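Local atomic coordinates of NreA protein (Staphylococcus carnosus subsp. carnosus TM300, PDB entry 4IUH), a protein that binds nitrate as a cytosolic GAF-domain receptor in the staphylococcal nitrate regulation system. Residues G131-G136 with F150-R155; R89-D94 with R141-G146. One frame throughout, in Å; residues are numbered along the deposited sequence.

Contact 1. Residues G131-G136 with F150-R155; sequences GALLLG and FRINQR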
ATOM      1  N   GLY A 131      -6.125   7.131  -2.020  1.00 16.58           N
ATOM      2  CA  GLY A 131      -4.945   6.643  -1.333  1.00 14.93           C
ATOM      3  C   GLY A 131      -4.597   5.243  -1.777  1.00 13.37           C
ATOM      4  O   GLY A 131      -5.033   4.795  -2.835  1.00 13.45           O
ATOM      5  N   ALA A 132      -3.804   4.547  -0.973  1.00 12.34           N
ATOM      6  CA  ALA A 132      -3.422   3.188  -1.313  1.00 11.19           C
ATOM      7  C   ALA A 132      -3.270   2.327  -0.069  1.00 11.09           C
ATOM      8  O   ALA A 132      -2.783   2.783   0.967  1.00 11.44           O
ATOM      9  CB  ALA A 132      -2.130   3.187  -2.126  1.00 10.16           C
ATOM     10  N   LEU A 133      -3.695   1.077  -0.179  1.00 11.03           N
ATOM     11  CA  LEU A 133      -3.414   0.095   0.854  1.00 11.15           C
ATOM     12  C   LEU A 133      -2.335  -0.833   0.327  1.00 10.14           C
ATOM     13  O   LEU A 133      -2.447  -1.348  -0.789  1.00  9.80           O
ATOM     14  CB  LEU A 133      -4.673  -0.701   1.212  1.00 12.38           C
ATOM     15  CG  LEU A 133      -4.446  -1.906   2.126  1.00 12.91           C
ATOM     16  CD1 LEU A 133      -4.019  -1.461   3.523  1.00 13.65           C
ATOM     17  CD2 LEU A 133      -5.672  -2.819   2.184  1.00 14.35           C
ATOM     18  N   LEU A 134      -1.286  -1.029   1.118  1.00 10.03           N
ATOM     19  CA  LEU A 134      -0.212  -1.945   0.748  1.00  9.52           C
ATOM     20  C   LEU A 134      -0.213  -3.163   1.666  1.00 10.44           C
ATOM     21  O   LEU A 134      -0.162  -3.031   2.884  1.00 11.38           O
ATOM     22  CB  LEU A 134       1.143  -1.231   0.821  1.00  9.18           C
ATOM     23  CG  LEU A 134       2.404  -2.070   0.606  1.00  9.13           C
ATOM     24  CD1 LEU A 134       2.331  -2.775  -0.730  1.00  8.63           C
ATOM     25  CD2 LEU A 134       3.659  -1.201   0.689  1.00  9.23           C
ATOM     26  N   LEU A 135      -0.289  -4.349   1.079  1.00 10.56           N
ATOM     27  CA  LEU A 135      -0.207  -5.590   1.837  1.00 11.78           C
ATOM     28  C   LEU A 135       1.051  -6.315   1.369  1.00 11.68           C
ATOM     29  O   LEU A 135       1.197  -6.577   0.180  1.00 11.13           O
ATOM     30  CB  LEU A 135      -1.461  -6.439   1.596  1.00 12.68           C
ATOM     31  CG  LEU A 135      -2.787  -5.708   1.861  1.00 13.09           C
ATOM     32  CD1 LEU A 135      -3.995  -6.544   1.482  1.00 14.33           C
ATOM     33  CD2 LEU A 135      -2.886  -5.290   3.318  1.00 14.09           C
ATOM     34  N   GLY A 136       1.970  -6.608   2.286  1.00 12.57           N
ATOM     35  CA  GLY A 136       3.261  -7.152   1.901  1.00 12.82           C
ATOM     36  C   GLY A 136       3.732  -8.369   2.683  1.00 14.75           C
ATOM     37  O   GLY A 136       3.312  -8.597   3.828  1.00 16.07           O
ATOM     38  N   PHE A 150      -8.813  -9.501  -3.402  1.00 26.76           N
ATOM     39  CA  PHE A 150      -9.110  -8.965  -2.070  1.00 26.40           C
ATOM     40  C   PHE A 150      -9.951  -7.681  -2.105  1.00 26.81           C
ATOM     41  O   PHE A 150      -9.704  -6.796  -2.924  1.00 26.46           O
ATOM     42  CB  PHE A 150      -7.793  -8.722  -1.317  1.00 24.17           C
ATOM     43  CG  PHE A 150      -7.972  -8.116   0.047  1.00 24.10           C
ATOM     44  CD1 PHE A 150      -8.227  -8.920   1.147  1.00 25.75           C
ATOM     45  CD2 PHE A 150      -7.884  -6.749   0.229  1.00 22.88           C
ATOM     46  CE1 PHE A 150      -8.399  -8.368   2.401  1.00 26.17           C
ATOM     47  CE2 PHE A 150      -8.057  -6.190   1.477  1.00 23.22           C
ATOM     48  CZ  PHE A 150      -8.312  -7.003   2.567  1.00 24.91           C
ATOM     49  N   ARG A 151     -10.933  -7.587  -1.208  1.00 23.41           N
ATOM     50  CA  ARG A 151     -11.841  -6.441  -1.168  1.00 24.16           C
ATOM     51  C   ARG A 151     -11.594  -5.497   0.009  1.00 23.24           C
ATOM     52  O   ARG A 151     -11.457  -5.930   1.153  1.00 23.72           O
ATOM     53  CB  ARG A 151     -13.304  -6.896  -1.132  1.00 27.54           C
ATOM     54  CG  ARG A 151     -13.727  -7.788  -2.282  1.00 29.26           C
ATOM     55  CD  ARG A 151     -13.470  -7.132  -3.626  1.00 28.36           C
ATOM     56  NE  ARG A 151     -13.960  -5.756  -3.694  1.00 28.42           N
ATOM     57  CZ  ARG A 151     -15.230  -5.416  -3.918  1.00 31.28           C
ATOM     58  NH1 ARG A 151     -16.158  -6.351  -4.089  1.00 34.36           N
ATOM     59  NH2 ARG A 151     -15.575  -4.134  -3.962  1.00 31.44           N
ATOM     60  N   ILE A 152     -11.567  -4.201  -0.290  1.00 33.94           N
ATOM     61  CA  ILE A 152     -11.444  -3.164   0.725  1.00 33.36           C
ATOM     62  C   ILE A 152     -12.771  -2.938   1.434  1.00 36.09           C
ATOM     63  O   ILE A 152     -12.837  -2.926   2.662  1.00 36.82           O
ATOM     64  CB  ILE A 152     -11.041  -1.816   0.094  1.00 32.61           C
ATOM     65  CG1 ILE A 152      -9.652  -1.904  -0.518  1.00 30.79           C
ATOM     66  CG2 ILE A 152     -11.065  -0.712   1.133  1.00 32.52           C
ATOM     67  CD1 ILE A 152      -8.589  -2.100   0.497  1.00 28.56           C
ATOM     68  N   ASN A 153     -13.819  -2.767   0.629  1.00 32.84           N
ATOM     69  CA  ASN A 153     -15.134  -2.304   1.076  1.00 35.80           C
ATOM     70  C   ASN A 153     -15.639  -2.889   2.393  1.00 37.68           C
ATOM     71  O   ASN A 153     -15.565  -4.096   2.624  1.00 38.16           O
ATOM     72  CB  ASN A 153     -16.170  -2.531  -0.027  1.00 40.05           C
ATOM     73  CG  ASN A 153     -15.691  -2.054  -1.390  1.00 38.66           C
ATOM     74  OD1 ASN A 153     -14.492  -2.049  -1.678  1.00 36.19           O
ATOM     75  ND2 ASN A 153     -16.634  -1.654  -2.238  1.00 41.07           N
ATOM     76  N   GLN A 154     -16.145  -2.000   3.245  1.00 38.26           N
ATOM     77  CA  GLN A 154     -16.656  -2.345   4.567  1.00 40.69           C
ATOM     78  C   GLN A 154     -15.613  -3.063   5.419  1.00 39.20           C
ATOM     79  O   GLN A 154     -15.910  -4.063   6.064  1.00 41.04           O
ATOM     80  CB  GLN A 154     -17.944  -3.172   4.459  1.00 44.22           C
ATOM     81  N   ARG A 155     -14.390  -2.547   5.417  1.00 33.88           N
ATOM     82  CA  ARG A 155     -13.332  -3.129   6.230  1.00 32.76           C
ATOM     83  C   ARG A 155     -12.261  -2.096   6.563  1.00 30.77           C
ATOM     84  O   ARG A 155     -11.359  -2.348   7.363  1.00 30.29           O
ATOM     85  CB  ARG A 155     -12.715  -4.339   5.528  1.00 31.34           C
ATOM     86  CG  ARG A 155     -12.174  -5.380   6.491  1.00 31.91           C
ATOM     87  CD  ARG A 155     -11.745  -6.633   5.777  1.00 31.14           C
ATOM     88  NE  ARG A 155     -10.882  -7.447   6.624  1.00 31.40           N
ATOM     89  CZ  ARG A 155     -10.303  -8.576   6.230  1.00 31.07           C
ATOM     90  NH1 ARG A 155     -10.501  -9.034   5.002  1.00 30.50           N
ATOM     91  NH2 ARG A 155      -9.528  -9.250   7.065  1.00 31.70           N
TER

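Contact 2. Residues R89-D94 with R141-G146; sequences RKIVED and RPLPEG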
ATOM      1  N   ARG A  89      -5.280  -2.015  -8.954  1.00 15.25           N
ATOM      2  CA  ARG A  89      -4.337  -2.617  -8.016  1.00 13.50           C
ATOM      3  C   ARG A  89      -3.070  -3.092  -8.711  1.00 13.06           C
ATOM      4  O   ARG A  89      -3.085  -3.341  -9.911  1.00 14.37           O
ATOM      5  CB  ARG A  89      -4.991  -3.752  -7.214  1.00 13.95           C
ATOM      6  CG  ARG A  89      -5.406  -4.970  -8.026  1.00 15.66           C
ATOM      7  CD  ARG A  89      -6.276  -5.885  -7.176  1.00 16.63           C
ATOM      8  NE  ARG A  89      -7.442  -5.169  -6.663  1.00 17.39           N
ATOM      9  CZ  ARG A  89      -8.220  -5.592  -5.672  1.00 18.21           C
ATOM     10  NH1 ARG A  89      -7.975  -6.747  -5.064  1.00 18.39           N
ATOM     11  NH2 ARG A  89      -9.250  -4.851  -5.287  1.00 19.20           N
ATOM     12  N   LYS A  90      -1.975  -3.185  -7.960  1.00 24.39           N
ATOM     13  CA  LYS A  90      -0.740  -3.771  -8.477  1.00 23.68           C
ATOM     14  C   LYS A  90      -0.341  -4.980  -7.646  1.00 23.07           C
ATOM     15  O   LYS A  90      -0.267  -4.907  -6.420  1.00 22.19           O
ATOM     16  CB  LYS A  90       0.409  -2.760  -8.495  1.00 22.49           C
ATOM     17  CG  LYS A  90       1.696  -3.346  -9.097  1.00 22.49           C
ATOM     18  CD  LYS A  90       2.864  -2.356  -9.070  1.00 21.97           C
ATOM     19  CE  LYS A  90       4.080  -2.897  -9.830  1.00 22.75           C
ATOM     20  NZ  LYS A  90       3.744  -3.259 -11.242  1.00 24.44           N
ATOM     21  N   ILE A  91      -0.089  -6.095  -8.318  1.00 20.17           N
ATOM     22  CA  ILE A  91       0.240  -7.338  -7.635  1.00 20.26           C
ATOM     23  C   ILE A  91       1.640  -7.810  -8.002  1.00 20.46           C
ATOM     24  O   ILE A  91       1.968  -7.978  -9.179  1.00 21.54           O
ATOM     25  CB  ILE A  91      -0.783  -8.440  -7.959  1.00 21.99           C
ATOM     26  CG1 ILE A  91      -2.166  -8.029  -7.453  1.00 22.41           C
ATOM     27  CG2 ILE A  91      -0.366  -9.756  -7.333  1.00 22.64           C
ATOM     28  CD1 ILE A  91      -3.299  -8.585  -8.263  1.00 24.65           C
ATOM     29  N   VAL A  92       2.471  -8.007  -6.985  1.00 13.01           N
ATOM     30  CA  VAL A  92       3.824  -8.486  -7.207  1.00 13.65           C
ATOM     31  C   VAL A  92       4.091  -9.741  -6.393  1.00 14.64           C
ATOM     32  O   VAL A  92       4.358  -9.660  -5.195  1.00 14.19           O
ATOM     33  CB  VAL A  92       4.865  -7.429  -6.837  1.00 12.65           C
ATOM     34  CG1 VAL A  92       6.258  -7.921  -7.231  1.00 13.81           C
ATOM     35  CG2 VAL A  92       4.538  -6.113  -7.516  1.00 11.91           C
ATOM     36  N   GLU A  93       4.027 -10.894  -7.053  1.00 29.52           N
ATOM     37  CA  GLU A  93       4.243 -12.176  -6.387  1.00 31.04           C
ATOM     38  C   GLU A  93       5.690 -12.325  -5.928  1.00 31.45           C
ATOM     39  O   GLU A  93       5.949 -12.904  -4.880  1.00 32.19           O
ATOM     40  CB  GLU A  93       3.877 -13.340  -7.317  1.00 33.23           C
ATOM     41  CG  GLU A  93       2.500 -13.240  -7.959  1.00 33.46           C
ATOM     42  CD  GLU A  93       1.380 -13.739  -7.060  1.00 34.11           C
ATOM     43  OE1 GLU A  93       1.661 -14.165  -5.914  1.00 34.23           O
ATOM     44  OE2 GLU A  93       0.209 -13.710  -7.504  1.00 34.76           O
ATOM     45  N   ASP A  94       6.624 -11.797  -6.720  1.00 18.34           N
ATOM     46  CA  ASP A  94       8.055 -11.972  -6.470  1.00 19.37           C
ATOM     47  C   ASP A  94       8.803 -10.676  -6.758  1.00 18.28           C
ATOM     48  O   ASP A  94       9.178 -10.390  -7.901  1.00 18.80           O
ATOM     49  CB  ASP A  94       8.601 -13.117  -7.332  1.00 21.91           C
ATOM     50  CG  ASP A  94      10.026 -13.523  -6.959  1.00 23.65           C
ATOM     51  OD1 ASP A  94      10.759 -12.722  -6.343  1.00 22.89           O
ATOM     52  OD2 ASP A  94      10.423 -14.659  -7.302  1.00 26.16           O
ATOM     53  N   ARG A 141       7.843 -15.552   1.603  1.00 26.53           N
ATOM     54  CA  ARG A 141       6.480 -16.028   1.851  1.00 26.70           C
ATOM     55  C   ARG A 141       5.533 -15.561   0.759  1.00 24.41           C
ATOM     56  O   ARG A 141       5.425 -14.371   0.504  1.00 21.98           O
ATOM     57  CB  ARG A 141       5.971 -15.557   3.212  1.00 26.80           C
ATOM     58  CG  ARG A 141       6.772 -16.083   4.379  1.00 29.71           C
ATOM     59  CD  ARG A 141       6.411 -15.391   5.688  1.00 29.90           C
ATOM     60  NE  ARG A 141       7.491 -15.576   6.650  1.00 32.57           N
ATOM     61  CZ  ARG A 141       8.297 -14.615   7.089  1.00 32.22           C
ATOM     62  NH1 ARG A 141       8.139 -13.365   6.685  1.00 29.23           N
ATOM     63  NH2 ARG A 141       9.257 -14.912   7.958  1.00 35.31           N
ATOM     64  N   PRO A 142       4.841 -16.506   0.109  1.00 25.59           N
ATOM     65  CA  PRO A 142       3.956 -16.166  -1.010  1.00 24.09           C
ATOM     66  C   PRO A 142       2.778 -15.309  -0.569  1.00 22.42           C
ATOM     67  O   PRO A 142       2.404 -15.339   0.603  1.00 23.08           O
ATOM     68  CB  PRO A 142       3.441 -17.529  -1.479  1.00 26.68           C
ATOM     69  CG  PRO A 142       4.412 -18.523  -0.929  1.00 29.33           C
ATOM     70  CD  PRO A 142       4.872 -17.953   0.366  1.00 28.86           C
ATOM     71  N   LEU A 143       2.218 -14.546  -1.502  1.00 20.66           N
ATOM     72  CA  LEU A 143       0.953 -13.874  -1.272  1.00 19.67           C
ATOM     73  C   LEU A 143      -0.102 -14.935  -0.993  1.00 21.93           C
ATOM     74  O   LEU A 143      -0.153 -15.949  -1.687  1.00 23.71           O
ATOM     75  CB  LEU A 143       0.544 -13.066  -2.499  1.00 18.17           C
ATOM     76  CG  LEU A 143       1.415 -11.875  -2.877  1.00 16.13           C
ATOM     77  CD1 LEU A 143       0.934 -11.272  -4.194  1.00 15.43           C
ATOM     78  CD2 LEU A 143       1.405 -10.823  -1.765  1.00 14.83           C
ATOM     79  N   PRO A 144      -0.943 -14.709   0.024  1.00 23.27           N
ATOM     80  CA  PRO A 144      -2.024 -15.650   0.333  1.00 25.75           C
ATOM     81  C   PRO A 144      -2.957 -15.793  -0.858  1.00 26.16           C
ATOM     82  O   PRO A 144      -3.147 -14.831  -1.601  1.00 24.28           O
ATOM     83  CB  PRO A 144      -2.752 -14.994   1.512  1.00 25.65           C
ATOM     84  CG  PRO A 144      -2.325 -13.581   1.512  1.00 22.87           C
ATOM     85  CD  PRO A 144      -0.939 -13.548   0.926  1.00 21.73           C
ATOM     86  N   GLU A 145      -3.510 -16.983  -1.045  1.00 46.61           N
ATOM     87  CA  GLU A 145      -4.362 -17.244  -2.194  1.00 47.80           C
ATOM     88  C   GLU A 145      -5.597 -16.353  -2.195  1.00 47.29           C
ATOM     89  O   GLU A 145      -6.271 -16.203  -1.173  1.00 47.85           O
ATOM     90  CB  GLU A 145      -4.777 -18.713  -2.226  1.00 51.67           C
ATOM     91  CG  GLU A 145      -5.698 -19.060  -3.377  1.00 53.60           C
ATOM     92  CD  GLU A 145      -5.810 -20.550  -3.593  1.00 57.60           C
ATOM     93  OE1 GLU A 145      -4.766 -21.234  -3.539  1.00 58.27           O
ATOM     94  OE2 GLU A 145      -6.941 -21.038  -3.811  1.00 60.31           O
ATOM     95  N   GLY A 146      -5.883 -15.757  -3.347  1.00 71.61           N
ATOM     96  CA  GLY A 146      -7.068 -14.937  -3.503  1.00 71.58           C
ATOM     97  C   GLY A 146      -6.855 -13.500  -3.078  1.00 68.70           C
ATOM     98  O   GLY A 146      -7.724 -12.653  -3.288  1.00 68.51           O
TER
HETATM   99  O   HOH W   1       3.530 -14.609  -3.884  1.00 15.79           O

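Contact 1. Residues G131-G136 with F150-R155
Leu135 lays its CD1 methyl over one face of the Phe150 ring, where the segment after the last sheet strand folds back on the sheet of this GAF fold. Strand 128-138 is the middle strand of the five-stranded antiparallel sheet, and Leu133 and Leu135, two residues apart, rise from the same side of it. The methyl stands 4.0 Å above the ring plane, displaced toward the CD2-CE2 rim. It lies 4.3 Å from the ring centroid and 20° off the ring normal, a CH-pi contact in which the leucine crosses the phenylalanine side chain almost at right angles. Phe150 sends its ring straight out from its backbone, CG opposite the backbone N (chi1 178°), and thereby spans a gap that leaves its CA 10.3 Å from that of Leu135. The same ring also receives the CD2 methyl of Leu133, which comes obliquely to Phe150 CE2 at 4.2 Å. Ile152 works differently: its side chain sets off to one side of the strand before the folded chain (chi2 -66°) carries CD1 back toward it. There Ile152 and Leu133 run past each other in opposite directions.

All four residues are buried, and their contact is purely apolar. Leu29 and Ile32 of helix 25-36 pack against Leu133 and Phe150, respectively, while Ile121 and Leu123 of strand 115-125 touch Ile152. Asp161 OD1 accepts a hydrogen bond from Ile152 N and forms a salt bridge with Arg151 NE. The closest approach is methyl to methyl, Leu133 CD2 to Ile152 CD1 at 3.4 Å, tighter than usual for two carbons.

Contact 2. Residues R89-D94 with R141-G146
Edge strand 90-92 of the GAF sheet and the turn that follows it meet the loop leaving strand 128-138, with Leu143 as the chief side chain between them. The CD1 methyl of Leu143 does most of the touching. It meets Ile91 at its CG2 branch, 3.7 Å away, and comes to 3.9 Å from the carbonyl O of Val92, so strand side chain and strand backbone both border it. Leu143 places its CG beside its backbone N and opposite its carbonyl carbon (chi1 -66°), which directs the branch at the strand.

Glu93 reaches the same leucine from the turn. A bend at chi2 (-83°) brings its carboxylate round until OE1 is 3.4 Å from Leu143 CD1. The same oxygen accepts a hydrogen bond from an ordered water, which supplies the polar link across this contact. The water donates to Glu93 OE1 at 2.8 Å and to Glu93 O at 3.1 Å, and accepts from the backbone N of Leu143 at 2.7 Å. Three hydrogen bonds thus fix one molecule between the turn and the loop. Glu93 holds it with both carboxylate and carbonyl, while the Leu143 amide donates to it from the loop.

Neighbouring elements complete the setting. Val92 points the other way, onto Met118 of strand 115-125, which pairs with strand 90-92. Leu143 also rests on Val119 of that strand and on Phe38, and Pro142 O is bonded by Gln137 NE2 of strand 128-138. Directly after Glu93, Asp94 takes the N-cap position of helix 95-98, so the water-bridged turn leads straight from the sheet edge into the helices.

How the contacts relate
The centres of contacts 1 and 2 lie about 13 Å apart, and both reach the same sheet. Their segments alternate in sequence: 89-94 and 131-136 are strand-bearing, 141-146 and 150-155 belong to the chain that follows. They touch through Arg89, whose NH1 is 2.8 Å from Phe150 O in a probable hydrogen bond. Strand 115-125 lies between the two strand segments, its Ile121 touched by Arg89, Phe150 and Ile152. Phe38 likewise joins Leu135 of contact 1 to Leu143 of contact 2. Contact 1 occupies the sheet face bearing helix 25-36; GAF ligand pockets usually lie on the other face, so a direct part in anion binding is unlikely.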